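Local coordinates for cell division protein FtsZ 1 (Methanocaldococcus jannaschii, PDB 2VAP) that binds GTP and probably polymerizes into the contractile Z ring at the future division site, at residues A[34-38]-A[233-237]; A[51-56]-A[212-216]; A[152-156]-A[239-244]; A[159-164]-A[191-196]; A[276-282]-A[340-344]. All coordinates share one frame. Residue numbers count along the deposited sequence, not the author numbering.

Interaction 1 (A[34-38]-A[233-237])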
# COMPACT_ATOMS: atom_id res chain seq x y z
N GLN A 34 -8.34 14.10 -17.94
CA GLN A 34 -7.85 14.82 -16.76
C GLN A 34 -8.67 14.54 -15.50
O GLN A 34 -8.12 14.44 -14.41
CB GLN A 34 -7.78 16.33 -17.02
CG GLN A 34 -6.52 16.78 -17.75
CD GLN A 34 -6.48 18.28 -18.00
OE1 GLN A 34 -6.91 19.07 -17.16
NE2 GLN A 34 -5.95 18.67 -19.15
N GLN A 35 -9.99 14.42 -15.66
CA GLN A 35 -10.87 14.17 -14.51
C GLN A 35 -10.91 12.70 -14.07
O GLN A 35 -11.57 12.37 -13.08
CB GLN A 35 -12.29 14.75 -14.75
CG GLN A 35 -13.08 14.13 -15.90
CD GLN A 35 -13.82 12.86 -15.51
OE1 GLN A 35 -13.66 11.82 -16.15
NE2 GLN A 35 -14.63 12.94 -14.46
N THR A 36 -10.21 11.84 -14.80
CA THR A 36 -10.02 10.44 -14.38
C THR A 36 -8.78 10.30 -13.51
O THR A 36 -8.54 9.25 -12.92
CB THR A 36 -9.92 9.46 -15.58
OG1 THR A 36 -8.71 9.71 -16.31
CG2 THR A 36 -11.12 9.59 -16.51
N LYS A 37 -7.98 11.37 -13.46
CA LYS A 37 -6.74 11.39 -12.68
C LYS A 37 -7.00 11.80 -11.23
O LYS A 37 -8.10 12.24 -10.88
CB LYS A 37 -5.72 12.34 -13.32
CG LYS A 37 -5.26 11.93 -14.71
CD LYS A 37 -4.24 12.92 -15.26
CE LYS A 37 -3.80 12.54 -16.66
NZ LYS A 37 -2.78 13.48 -17.19
N ALA A 38 -5.97 11.66 -10.39
CA ALA A 38 -6.06 12.06 -8.99
C ALA A 38 -4.72 12.59 -8.49
O ALA A 38 -3.66 12.11 -8.89
CB ALA A 38 -6.50 10.88 -8.14
N ASN A 233 -5.86 1.58 -18.50
CA ASN A 233 -5.77 2.53 -17.40
C ASN A 233 -7.05 2.51 -16.56
O ASN A 233 -8.12 2.16 -17.06
CB ASN A 233 -5.50 3.94 -17.92
CG ASN A 233 -5.22 4.94 -16.80
OD1 ASN A 233 -5.80 6.03 -16.78
ND2 ASN A 233 -4.34 4.58 -15.88
N VAL A 234 -6.92 2.89 -15.30
CA VAL A 234 -8.04 2.88 -14.37
C VAL A 234 -8.46 4.29 -13.98
O VAL A 234 -7.62 5.15 -13.68
CB VAL A 234 -7.72 2.06 -13.09
CG1 VAL A 234 -8.96 1.89 -12.24
CG2 VAL A 234 -7.17 0.68 -13.46
N ASP A 235 -9.77 4.53 -14.03
CA ASP A 235 -10.38 5.78 -13.60
C ASP A 235 -10.36 5.84 -12.08
O ASP A 235 -10.73 4.87 -11.42
CB ASP A 235 -11.82 5.84 -14.12
CG ASP A 235 -12.48 7.21 -13.93
OD1 ASP A 235 -13.53 7.44 -14.57
OD2 ASP A 235 -11.98 8.04 -13.14
N PHE A 236 -9.93 6.98 -11.53
CA PHE A 236 -9.92 7.18 -10.08
C PHE A 236 -11.29 6.95 -9.46
O PHE A 236 -11.39 6.46 -8.33
CB PHE A 236 -9.39 8.58 -9.72
CG PHE A 236 -9.44 8.89 -8.25
CD1 PHE A 236 -8.67 8.16 -7.34
CD2 PHE A 236 -10.24 9.92 -7.77
CE1 PHE A 236 -8.72 8.45 -5.98
CE2 PHE A 236 -10.29 10.22 -6.41
CZ PHE A 236 -9.53 9.48 -5.51
N ALA A 237 -12.34 7.30 -10.20
CA ALA A 237 -13.72 7.07 -9.77
C ALA A 237 -14.01 5.60 -9.50
O ALA A 237 -14.71 5.26 -8.54
CB ALA A 237 -14.69 7.62 -10.81
O HOH W 1 -13.75 10.17 -12.96
O HOH W 2 -6.74 7.71 -14.86
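Following helix 24-34, Q34 O takes a bond from K37 N at 3.2 Å, and the type I turn from Q34 to K37 swings the chain round towards strand 40-45. Q35 contributes its backbone: a water donates to Q35 O (3.1 Å) and to D235 OD2 (2.8 Å), bridging the two segments. T36 is the closest point, its CA 4.7 Å from the CA of D235. T36 O accepts from F236 N at 3.0 Å, nearly straight at 163°. That bond satisfies one of the amides exposed where helix 236-243 begins. D235 is the N-cap, and its OD2 takes the next amide, A237 N, at 3.1 Å, so the helix start is completed jointly by its own capping aspartate and by a carbonyl borrowed from a loop 200 residues earlier. Aspartate suits the cap because its short side chain can fold back onto the helix end. The hydroxyl of T36 turns to L33 O, and a second water, 3.2 Å from T36 OG1, lies 2.7 Å from N233 OD1. The CA-to-CB bond of K37 points away from 233-237, and the residue is exposed, which suits its charge. A38, small and apolar, faces the helix: its CB sits 3.6 Å from the F236 ring centroid and 17° off the normal, a CH-pi contact over the ring face, and both side chains also touch D123.

Interaction 2 (A[51-56]-A[212-216]). With GDP (guanosine-5'-diphosphate), chain B.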
# COMPACT_ATOMS: atom_id res chain seq x y z
N ASN A 51 12.25 4.24 4.81
CA ASN A 51 12.97 3.35 3.89
C ASN A 51 12.14 3.05 2.64
O ASN A 51 12.67 3.02 1.53
CB ASN A 51 13.35 2.04 4.60
CG ASN A 51 14.33 1.20 3.80
OD1 ASN A 51 15.36 1.68 3.34
ND2 ASN A 51 14.00 -0.07 3.62
N THR A 52 10.84 2.84 2.84
CA THR A 52 9.89 2.63 1.74
C THR A 52 9.84 3.85 0.83
O THR A 52 9.91 3.72 -0.39
CB THR A 52 8.48 2.27 2.27
OG1 THR A 52 8.55 1.08 3.08
CG2 THR A 52 7.51 2.02 1.12
N ILE A 53 9.72 5.04 1.43
CA ILE A 53 9.68 6.30 0.68
C ILE A 53 10.95 6.51 -0.16
O ILE A 53 10.86 6.89 -1.34
CB ILE A 53 9.43 7.52 1.61
CG1 ILE A 53 8.01 7.48 2.21
CG2 ILE A 53 9.68 8.85 0.89
CD1 ILE A 53 6.87 7.68 1.21
N THR A 54 12.11 6.27 0.44
CA THR A 54 13.40 6.40 -0.25
C THR A 54 13.44 5.56 -1.52
O THR A 54 13.81 6.05 -2.59
CB THR A 54 14.58 6.01 0.67
OG1 THR A 54 14.61 6.88 1.81
CG2 THR A 54 15.92 6.11 -0.07
N ARG A 55 13.03 4.29 -1.40
CA ARG A 55 13.00 3.36 -2.52
C ARG A 55 12.02 3.79 -3.61
O ARG A 55 12.31 3.66 -4.80
CB ARG A 55 12.68 1.94 -2.04
CG ARG A 55 13.78 1.27 -1.22
CD ARG A 55 14.95 0.79 -2.08
NE ARG A 55 14.51 -0.10 -3.17
CZ ARG A 55 14.39 -1.42 -3.06
NH1 ARG A 55 14.65 -2.04 -1.92
NH2 ARG A 55 13.98 -2.12 -4.11
N LEU A 56 10.86 4.31 -3.20
CA LEU A 56 9.86 4.82 -4.15
C LEU A 56 10.35 6.07 -4.88
O LEU A 56 10.04 6.26 -6.06
CB LEU A 56 8.53 5.11 -3.44
CG LEU A 56 7.73 3.94 -2.85
CD1 LEU A 56 6.60 4.46 -1.97
CD2 LEU A 56 7.18 3.02 -3.94
N ASP A 212 10.81 -5.15 2.39
CA ASP A 212 10.97 -3.91 1.62
C ASP A 212 10.37 -4.05 0.22
O ASP A 212 9.58 -3.21 -0.21
CB ASP A 212 12.45 -3.54 1.49
CG ASP A 212 13.05 -3.05 2.79
OD1 ASP A 212 12.30 -2.65 3.70
OD2 ASP A 212 14.30 -3.07 2.90
N GLU A 213 10.76 -5.12 -0.48
CA GLU A 213 10.31 -5.38 -1.85
C GLU A 213 8.80 -5.54 -1.94
O GLU A 213 8.17 -5.05 -2.88
CB GLU A 213 11.01 -6.62 -2.42
CG GLU A 213 12.52 -6.49 -2.57
CD GLU A 213 12.94 -5.42 -3.58
OE1 GLU A 213 13.94 -4.72 -3.31
OE2 GLU A 213 12.28 -5.29 -4.63
N VAL A 214 8.22 -6.23 -0.96
CA VAL A 214 6.78 -6.47 -0.91
C VAL A 214 6.01 -5.17 -0.68
O VAL A 214 5.02 -4.91 -1.36
CB VAL A 214 6.42 -7.54 0.16
CG1 VAL A 214 4.91 -7.62 0.37
CG2 VAL A 214 6.97 -8.90 -0.25
N LEU A 215 6.49 -4.35 0.25
CA LEU A 215 5.91 -3.03 0.51
C LEU A 215 5.97 -2.13 -0.72
O LEU A 215 4.99 -1.45 -1.05
CB LEU A 215 6.60 -2.34 1.69
CG LEU A 215 6.06 -2.62 3.10
CD1 LEU A 215 7.07 -2.17 4.15
CD2 LEU A 215 4.71 -1.94 3.32
N ILE A 216 7.11 -2.13 -1.40
CA ILE A 216 7.29 -1.37 -2.64
C ILE A 216 6.29 -1.84 -3.71
O ILE A 216 5.59 -1.02 -4.30
CB ILE A 216 8.75 -1.45 -3.18
CG1 ILE A 216 9.73 -0.76 -2.21
CG2 ILE A 216 8.87 -0.86 -4.59
CD1 ILE A 216 9.36 0.66 -1.82
PB GDP B . 9.71 3.09 14.22
O1B GDP B . 9.69 3.43 15.69
O2B GDP B . 10.73 3.95 13.52
O3B GDP B . 8.33 3.34 13.64
O3A GDP B . 10.10 1.53 14.09
PA GDP B . 10.63 0.86 12.73
O1A GDP B . 10.01 1.47 11.50
O2A GDP B . 12.14 0.89 12.66
O5' GDP B . 10.14 -0.66 12.90
C5' GDP B . 8.76 -0.95 13.08
C4' GDP B . 8.44 -2.30 12.45
O4' GDP B . 8.79 -2.28 11.06
C3' GDP B . 9.25 -3.42 13.08
O3' GDP B . 8.53 -4.05 14.14
C2' GDP B . 9.55 -4.36 11.93
O2' GDP B . 8.53 -5.36 11.82
C1' GDP B . 9.48 -3.48 10.69
N9 GDP B . 10.84 -3.14 10.18
C8 GDP B . 11.94 -2.80 10.89
N7 GDP B . 13.00 -2.56 10.08
C5 GDP B . 12.58 -2.73 8.81
C6 GDP B . 13.17 -2.64 7.45
O6 GDP B . 14.37 -2.32 7.29
N1 GDP B . 12.38 -2.90 6.39
C2 GDP B . 11.08 -3.25 6.53
N2 GDP B . 10.35 -3.50 5.42
N3 GDP B . 10.48 -3.35 7.74
C4 GDP B . 11.16 -3.11 8.89
O HOH W 3 9.93 -0.72 1.31
O HOH W 4 15.32 -1.42 0.87
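This contact lies beside the guanine end of the nucleotide pocket of a tubulin/FtsZ GTPase. D212, a GTP-binding residue, receives both GDP N1 and GDP N2 on OD1, each at 2.7 Å; a carboxylate suits this place because guanine presents two donors side by side. L215 CD1 lies 3.8 Å from GDP N2, a van der Waals contact of the methyl with the guanine amine. The helix bearing these residues crosses 51-56 at -65°, with 9.9 Å between the axes of the short segments. Waters fill the gap near the pocket: one lies 2.9 Å from both T52 OG1 and D212 O, while another accepts from R55 NH1 (2.9 Å) and donates to D212 OD2 (2.8 Å). T52 OG1 also bonds A48 O, one turn back. R55 reaches across to E213, with NH2 2.7 Å and NH1 3.1 Å from OE1, and it shares a second salt bridge with E59. Deeper in, I216 is the apolar wedge: its CD1 comes 3.4 Å from T52 O, 3.6 Å from R55 CB and 3.8 Å from L56 CG, so a branched aliphatic fills the angle between the helices. Helix 46-59, which follows the first strand of the GTPase sheet, packs I53 and L56 onto V42 of strand 40-45, whereas the long central helix 204-227 turns V214 to I251 and I253 of strand 249-256.

Interaction 3 (A[152-156]-A[239-244])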
# COMPACT_ATOMS: atom_id res chain seq x y z
N ALA A 152 -9.82 13.34 1.58
CA ALA A 152 -9.08 12.43 0.71
C ALA A 152 -9.49 10.97 0.92
O ALA A 152 -9.88 10.57 2.02
CB ALA A 152 -7.58 12.59 0.93
N LEU A 153 -9.42 10.19 -0.16
CA LEU A 153 -9.53 8.74 -0.06
C LEU A 153 -8.30 8.25 0.70
O LEU A 153 -7.17 8.41 0.23
CB LEU A 153 -9.61 8.10 -1.45
CG LEU A 153 -9.63 6.56 -1.57
CD1 LEU A 153 -10.82 5.93 -0.86
CD2 LEU A 153 -9.60 6.15 -3.03
N THR A 154 -8.54 7.67 1.87
CA THR A 154 -7.47 7.37 2.82
C THR A 154 -7.17 5.87 2.88
O THR A 154 -7.99 5.08 3.36
CB THR A 154 -7.83 7.92 4.22
OG1 THR A 154 -8.16 9.31 4.12
CG2 THR A 154 -6.68 7.75 5.20
N VAL A 155 -5.99 5.50 2.38
CA VAL A 155 -5.59 4.10 2.29
C VAL A 155 -4.29 3.86 3.05
O VAL A 155 -3.29 4.54 2.82
CB VAL A 155 -5.43 3.64 0.82
CG1 VAL A 155 -4.95 2.20 0.73
CG2 VAL A 155 -6.74 3.81 0.05
N ALA A 156 -4.31 2.90 3.97
CA ALA A 156 -3.10 2.50 4.67
C ALA A 156 -2.55 1.21 4.09
O ALA A 156 -3.32 0.29 3.79
CB ALA A 156 -3.36 2.35 6.16
N VAL A 239 -11.63 3.27 -8.80
CA VAL A 239 -10.81 2.91 -7.64
C VAL A 239 -11.53 3.35 -6.36
O VAL A 239 -11.62 2.58 -5.40
CB VAL A 239 -9.40 3.54 -7.72
CG1 VAL A 239 -8.65 3.40 -6.39
CG2 VAL A 239 -8.60 2.90 -8.83
N LYS A 240 -12.05 4.57 -6.36
CA LYS A 240 -12.78 5.12 -5.23
C LYS A 240 -14.01 4.28 -4.88
O LYS A 240 -14.32 4.08 -3.71
CB LYS A 240 -13.19 6.58 -5.51
CG LYS A 240 -13.36 7.43 -4.26
CD LYS A 240 -13.69 8.87 -4.62
CE LYS A 240 -13.86 9.72 -3.37
NZ LYS A 240 -14.18 11.13 -3.70
N ALA A 241 -14.69 3.77 -5.91
CA ALA A 241 -15.89 2.94 -5.73
C ALA A 241 -15.61 1.66 -4.94
O ALA A 241 -16.45 1.21 -4.16
CB ALA A 241 -16.50 2.60 -7.09
N VAL A 242 -14.42 1.09 -5.13
CA VAL A 242 -14.00 -0.12 -4.42
C VAL A 242 -13.35 0.20 -3.08
O VAL A 242 -13.58 -0.50 -2.08
CB VAL A 242 -13.05 -0.99 -5.30
CG1 VAL A 242 -12.40 -2.11 -4.48
CG2 VAL A 242 -13.81 -1.58 -6.47
N MET A 243 -12.56 1.27 -3.04
CA MET A 243 -11.73 1.56 -1.87
C MET A 243 -12.37 2.46 -0.81
O MET A 243 -11.90 2.50 0.33
CB MET A 243 -10.36 2.11 -2.30
CG MET A 243 -9.58 1.18 -3.22
SD MET A 243 -7.81 1.51 -3.28
CE MET A 243 -7.24 0.55 -1.88
N ASN A 244 -13.44 3.17 -1.17
CA ASN A 244 -14.17 4.04 -0.23
C ASN A 244 -14.61 3.33 1.04
O ASN A 244 -14.49 3.88 2.14
CB ASN A 244 -15.40 4.68 -0.90
CG ASN A 244 -15.13 6.09 -1.41
OD1 ASN A 244 -14.14 6.73 -1.04
ND2 ASN A 244 -16.01 6.58 -2.27
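L153 is the main bump of this contact. Its CA-to-CB bond points at the helix, and the forked end fits the hollow between V239, K240, M243 and N244. One prong, L153 CD2, rests 4.0 Å from K240 CA and 4.4 Å from V239 CG1; the other, L153 CD1, lies 3.8 Å from M243 O and 3.4 Å from N244 OD1. A leucine suits the spot because its two methyls can reach K240 and the M243-N244 end at once. The helix answers with M243, whose long chain extends to the sheet and puts CE 3.8 Å from V155 CG2, beside M124 of strand 124-130. No hydrogen bond joins the segments; shape alone matches them, with strand and helix axes 9.8 Å apart and 61° between their directions. T154, facing away, serves helix 135-149 on the other side of the strand. Helices on both faces of a parallel sheet mark the Rossmann-like nucleotide-binding fold, here with helix 236-243 also turning V242 towards strand 316-323 of the other sheet.

Interaction 4 (A[159-164]-A[191-196]). With GDP (guanosine-5'-diphosphate), chain B.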
# COMPACT_ATOMS: atom_id res chain seq x y z
N THR A 159 2.64 -3.15 7.47
CA THR A 159 3.06 -4.50 7.83
C THR A 159 2.86 -4.77 9.32
O THR A 159 2.92 -3.85 10.14
CB THR A 159 4.53 -4.79 7.48
OG1 THR A 159 5.39 -3.89 8.20
CG2 THR A 159 4.78 -4.63 5.98
N LEU A 160 2.62 -6.04 9.65
CA LEU A 160 2.69 -6.51 11.02
C LEU A 160 4.03 -7.21 11.21
O LEU A 160 4.53 -7.83 10.27
CB LEU A 160 1.53 -7.46 11.33
CG LEU A 160 0.10 -6.88 11.33
CD1 LEU A 160 -0.91 -8.00 11.49
CD2 LEU A 160 -0.09 -5.83 12.41
N PRO A 161 4.62 -7.12 12.41
CA PRO A 161 5.97 -7.64 12.65
C PRO A 161 6.09 -9.17 12.56
O PRO A 161 5.08 -9.87 12.64
CB PRO A 161 6.29 -7.17 14.07
CG PRO A 161 4.97 -7.00 14.71
CD PRO A 161 4.06 -6.51 13.63
N PHE A 162 7.32 -9.65 12.38
CA PHE A 162 7.62 -11.08 12.47
C PHE A 162 7.43 -11.55 13.90
O PHE A 162 7.62 -10.77 14.84
CB PHE A 162 9.07 -11.35 12.05
CG PHE A 162 9.38 -10.99 10.62
CD1 PHE A 162 9.12 -11.89 9.59
CD2 PHE A 162 9.97 -9.77 10.31
CE1 PHE A 162 9.43 -11.57 8.27
CE2 PHE A 162 10.28 -9.44 8.99
CZ PHE A 162 10.01 -10.35 7.97
N VAL A 163 7.06 -12.82 14.07
CA VAL A 163 6.87 -13.39 15.41
C VAL A 163 8.14 -13.30 16.26
O VAL A 163 8.06 -13.04 17.47
CB VAL A 163 6.34 -14.86 15.34
CG1 VAL A 163 6.43 -15.54 16.70
CG2 VAL A 163 4.91 -14.88 14.83
N MET A 164 9.30 -13.48 15.64
CA MET A 164 10.58 -13.45 16.36
C MET A 164 10.94 -12.07 16.93
O MET A 164 11.88 -11.95 17.72
CB MET A 164 11.72 -14.02 15.50
CG MET A 164 12.23 -13.10 14.40
SD MET A 164 13.78 -13.71 13.69
CE MET A 164 13.19 -15.07 12.69
N PRO A 191 1.06 -9.26 6.68
CA PRO A 191 1.71 -9.92 7.81
C PRO A 191 3.10 -10.42 7.42
O PRO A 191 3.22 -11.38 6.66
CB PRO A 191 0.76 -11.07 8.14
CG PRO A 191 -0.02 -11.33 6.89
CD PRO A 191 0.10 -10.14 5.99
N ASN A 192 4.14 -9.77 7.95
CA ASN A 192 5.53 -10.14 7.65
C ASN A 192 5.85 -11.60 7.95
O ASN A 192 6.66 -12.21 7.26
CB ASN A 192 6.53 -9.23 8.39
CG ASN A 192 6.72 -7.88 7.71
OD1 ASN A 192 7.29 -6.96 8.30
ND2 ASN A 192 6.25 -7.75 6.47
N GLU A 193 5.20 -12.16 8.97
CA GLU A 193 5.41 -13.56 9.34
C GLU A 193 5.19 -14.52 8.17
O GLU A 193 5.89 -15.53 8.04
CB GLU A 193 4.54 -13.95 10.55
CG GLU A 193 4.78 -15.36 11.10
CD GLU A 193 6.18 -15.58 11.67
OE1 GLU A 193 6.94 -14.60 11.86
OE2 GLU A 193 6.52 -16.75 11.94
N LYS A 194 4.22 -14.20 7.32
CA LYS A 194 3.90 -15.04 6.16
C LYS A 194 4.97 -15.01 5.07
O LYS A 194 4.99 -15.88 4.19
CB LYS A 194 2.52 -14.68 5.58
CG LYS A 194 1.35 -14.83 6.55
CD LYS A 194 1.23 -16.24 7.15
CE LYS A 194 0.57 -17.22 6.20
NZ LYS A 194 0.19 -18.49 6.87
N LEU A 195 5.88 -14.04 5.14
CA LEU A 195 7.02 -13.98 4.22
C LEU A 195 7.95 -15.18 4.43
O LEU A 195 8.64 -15.60 3.50
CB LEU A 195 7.81 -12.68 4.40
CG LEU A 195 7.10 -11.36 4.07
CD1 LEU A 195 7.92 -10.19 4.57
CD2 LEU A 195 6.82 -11.24 2.58
N PHE A 196 7.93 -15.73 5.64
CA PHE A 196 8.73 -16.91 5.96
C PHE A 196 8.18 -18.20 5.34
O PHE A 196 8.82 -19.25 5.41
CB PHE A 196 8.89 -17.07 7.48
CG PHE A 196 9.96 -16.19 8.08
CD1 PHE A 196 11.19 -16.03 7.44
CD2 PHE A 196 9.75 -15.56 9.30
CE1 PHE A 196 12.18 -15.23 8.00
CE2 PHE A 196 10.74 -14.76 9.87
CZ PHE A 196 11.96 -14.59 9.22
PB GDP B . 9.71 3.09 14.22
O1B GDP B . 9.69 3.43 15.69
O2B GDP B . 10.73 3.95 13.52
O3B GDP B . 8.33 3.34 13.64
O3A GDP B . 10.10 1.53 14.09
PA GDP B . 10.63 0.86 12.73
O1A GDP B . 10.01 1.47 11.50
O2A GDP B . 12.14 0.89 12.66
O5' GDP B . 10.14 -0.66 12.90
C5' GDP B . 8.76 -0.95 13.08
C4' GDP B . 8.44 -2.30 12.45
O4' GDP B . 8.79 -2.28 11.06
C3' GDP B . 9.25 -3.42 13.08
O3' GDP B . 8.53 -4.05 14.14
C2' GDP B . 9.55 -4.36 11.93
O2' GDP B . 8.53 -5.36 11.82
C1' GDP B . 9.48 -3.48 10.69
N9 GDP B . 10.84 -3.14 10.18
C8 GDP B . 11.94 -2.80 10.89
N7 GDP B . 13.00 -2.56 10.08
C5 GDP B . 12.58 -2.73 8.81
C6 GDP B . 13.17 -2.64 7.45
O6 GDP B . 14.37 -2.32 7.29
N1 GDP B . 12.38 -2.90 6.39
C2 GDP B . 11.08 -3.25 6.53
N2 GDP B . 10.35 -3.50 5.42
N3 GDP B . 10.48 -3.35 7.74
C4 GDP B . 11.16 -3.11 8.89
O HOH W 5 7.97 -4.29 7.21
O HOH W 6 3.16 -10.86 10.78
O HOH W 7 9.28 -14.91 13.12
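At the C-terminal ends of two neighbouring strands in the parallel sheet of the GTPase domain, where nucleotide pockets of Rossmann-like folds lie, 159-164 and 191-196 leave the sheet side by side. L160 and P191 form a last parallel beta bridge, CA atoms 4.8 Å apart, with both side chains on the same face. Two hydrogen bonds follow: N192 N gives to L160 O at 3.0 Å, and V163 N to E193 OE1 at 2.8 Å, so a glutamate meets an amide at the start of the 163-164 3-10 turn. Two waters reinforce the seam, one between P161 O and E193 N, the other between M164 N and E193 OE1. The apolar contacts centre on F162. N192 CB lies over its face, 3.6 Å from the centroid, a CH-pi contact; L195 CD1 is 4.0 Å from F162 CZ, and the F196 ring meets it obliquely at 45°, centroids 4.9 Å apart. M164 CE, 3.7 Å from F196 CZ, extends this patch. The nucleotide is reached twice: P161 CA is 3.5 Å from GDP O2', and a water accepts from T159 OG1 (2.8 Å) and GDP N2 (3.1 Å) while donating to N192 OD1 (3.0 Å).

Interaction 5 (A[276-282]-A[340-344])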
# COMPACT_ATOMS: atom_id res chain seq x y z
N ASP A 276 -3.60 -13.96 3.92
CA ASP A 276 -3.81 -14.72 5.15
C ASP A 276 -5.27 -14.62 5.62
O ASP A 276 -5.55 -14.15 6.73
CB ASP A 276 -2.84 -14.24 6.24
CG ASP A 276 -2.69 -15.23 7.39
OD1 ASP A 276 -2.12 -14.84 8.43
OD2 ASP A 276 -3.13 -16.39 7.26
N VAL A 277 -6.18 -15.07 4.76
CA VAL A 277 -7.62 -15.00 4.99
C VAL A 277 -8.35 -15.94 4.03
O VAL A 277 -7.83 -16.28 2.96
CB VAL A 277 -8.16 -13.54 4.85
CG1 VAL A 277 -8.05 -13.04 3.41
CG2 VAL A 277 -9.60 -13.42 5.36
N ASP A 278 -9.55 -16.37 4.41
CA ASP A 278 -10.46 -17.05 3.50
C ASP A 278 -10.97 -16.02 2.49
O ASP A 278 -11.74 -15.12 2.85
CB ASP A 278 -11.62 -17.69 4.27
CG ASP A 278 -12.51 -18.57 3.40
OD1 ASP A 278 -12.14 -18.86 2.23
OD2 ASP A 278 -13.58 -18.98 3.88
N ILE A 279 -10.52 -16.15 1.25
CA ILE A 279 -10.83 -15.17 0.20
C ILE A 279 -12.28 -15.20 -0.29
O ILE A 279 -12.68 -14.39 -1.13
CB ILE A 279 -9.83 -15.26 -1.00
CG1 ILE A 279 -9.79 -16.68 -1.57
CG2 ILE A 279 -8.44 -14.77 -0.57
CD1 ILE A 279 -9.02 -16.80 -2.88
N ASP A 280 -13.06 -16.14 0.24
CA ASP A 280 -14.49 -16.23 -0.06
C ASP A 280 -15.28 -15.11 0.61
O ASP A 280 -16.39 -14.78 0.17
CB ASP A 280 -15.05 -17.60 0.38
CG ASP A 280 -14.48 -18.75 -0.44
OD1 ASP A 280 -14.15 -19.79 0.16
OD2 ASP A 280 -14.37 -18.62 -1.68
N GLY A 281 -14.71 -14.52 1.66
CA GLY A 281 -15.33 -13.41 2.38
C GLY A 281 -15.08 -12.05 1.76
O GLY A 281 -15.52 -11.03 2.30
N ALA A 282 -14.39 -12.03 0.63
CA ALA A 282 -14.06 -10.80 -0.09
C ALA A 282 -15.28 -10.21 -0.79
O ALA A 282 -16.09 -10.94 -1.37
CB ALA A 282 -12.96 -11.05 -1.08
N VAL A 340 -12.48 -8.05 3.82
CA VAL A 340 -12.25 -9.34 4.48
C VAL A 340 -12.34 -9.29 6.01
O VAL A 340 -12.02 -10.27 6.69
CB VAL A 340 -10.90 -10.00 4.05
CG1 VAL A 340 -10.92 -10.34 2.56
CG2 VAL A 340 -9.70 -9.11 4.40
N GLN A 341 -12.78 -8.15 6.55
CA GLN A 341 -12.89 -7.97 8.00
C GLN A 341 -13.88 -8.92 8.68
O GLN A 341 -13.76 -9.20 9.88
CB GLN A 341 -13.21 -6.51 8.37
CG GLN A 341 -14.54 -5.97 7.83
CD GLN A 341 -14.42 -5.31 6.47
OE1 GLN A 341 -13.41 -5.46 5.78
NE2 GLN A 341 -15.45 -4.57 6.08
N SER A 342 -14.85 -9.42 7.91
CA SER A 342 -15.85 -10.36 8.42
C SER A 342 -15.28 -11.75 8.69
O SER A 342 -15.89 -12.55 9.40
CB SER A 342 -17.04 -10.45 7.46
OG SER A 342 -16.64 -10.90 6.18
N ARG A 343 -14.10 -12.02 8.13
CA ARG A 343 -13.44 -13.32 8.29
C ARG A 343 -12.16 -13.21 9.15
O ARG A 343 -11.41 -14.18 9.26
CB ARG A 343 -13.11 -13.93 6.92
CG ARG A 343 -14.31 -14.11 6.00
CD ARG A 343 -15.20 -15.28 6.42
NE ARG A 343 -16.38 -15.40 5.57
CZ ARG A 343 -16.46 -16.17 4.48
NH1 ARG A 343 -15.42 -16.89 4.09
NH2 ARG A 343 -17.58 -16.20 3.78
N ILE A 344 -11.94 -12.04 9.74
CA ILE A 344 -10.75 -11.77 10.54
C ILE A 344 -11.11 -11.17 11.90
O ILE A 344 -11.98 -10.31 12.00
CB ILE A 344 -9.75 -10.83 9.79
CG1 ILE A 344 -9.15 -11.52 8.56
CG2 ILE A 344 -8.65 -10.32 10.72
CD1 ILE A 344 -8.24 -12.73 8.85
O HOH W 8 -10.48 -16.14 7.27
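V277, in the p rotamer, carries CG2 into the opposite loop, 3.9 Å from both V340 CB and R343 CB and 3.7 Å from I344 CG1. V340 (m) faces it, and its CG1 reaches A282 CB at 4.2 Å; compact beta-branched residues suit so tight a corner. I344, with both chi angles m, brings CD1 to 3.7 Å from D276 O, a buried carbonyl unpartnered in the model. These two loops belong to the C-terminal domain: 276-282 leads into strand 284-291, whereas the other loop follows strand 331-338, its antiparallel neighbour, so A282 and V340 come to 5.1 Å between CA atoms. Strand 249-256 lends M250 to the apolar cluster. R343 bends at chi1 and chi2 (both m), then runs straight at chi3 (t) across G281 so that NH1 meets D278 OD2 in a salt bridge of 2.8 Å. In this arrangement a CB at G281 would clash, lying 2.3 Å from R343 CG, so glycine fits; its N sits over a face of the guanidinium. D278 points at the arginine, whereas D280 (m) turns its carboxylate to R310. A water, 3.0 Å from D278 N and 2.9 Å from R343 O, spans the backbones.

In the fold
Along the chain, interaction 4 closes within interaction 2, which in turn closes within interaction 1; interaction 3 crosses both 1 and 2, and interaction 5 follows separately in the C-terminal domain. Interactions 1 and 3 share helix 236-243 and touch, F236 CE1 lying 3.8 Å from L153 CD2. Interactions 3 and 4 lie at the two ends of strand 153-160, centres about 25 Å apart. Interactions 2 and 4, about 16 Å apart between centres, meet through L215 and T159 and both contact GDP. Interaction 4 touches interaction 5 where K194 and P191 pack on D276. Nucleotide pocket, central helix and C-terminal domain are thus physically continuous.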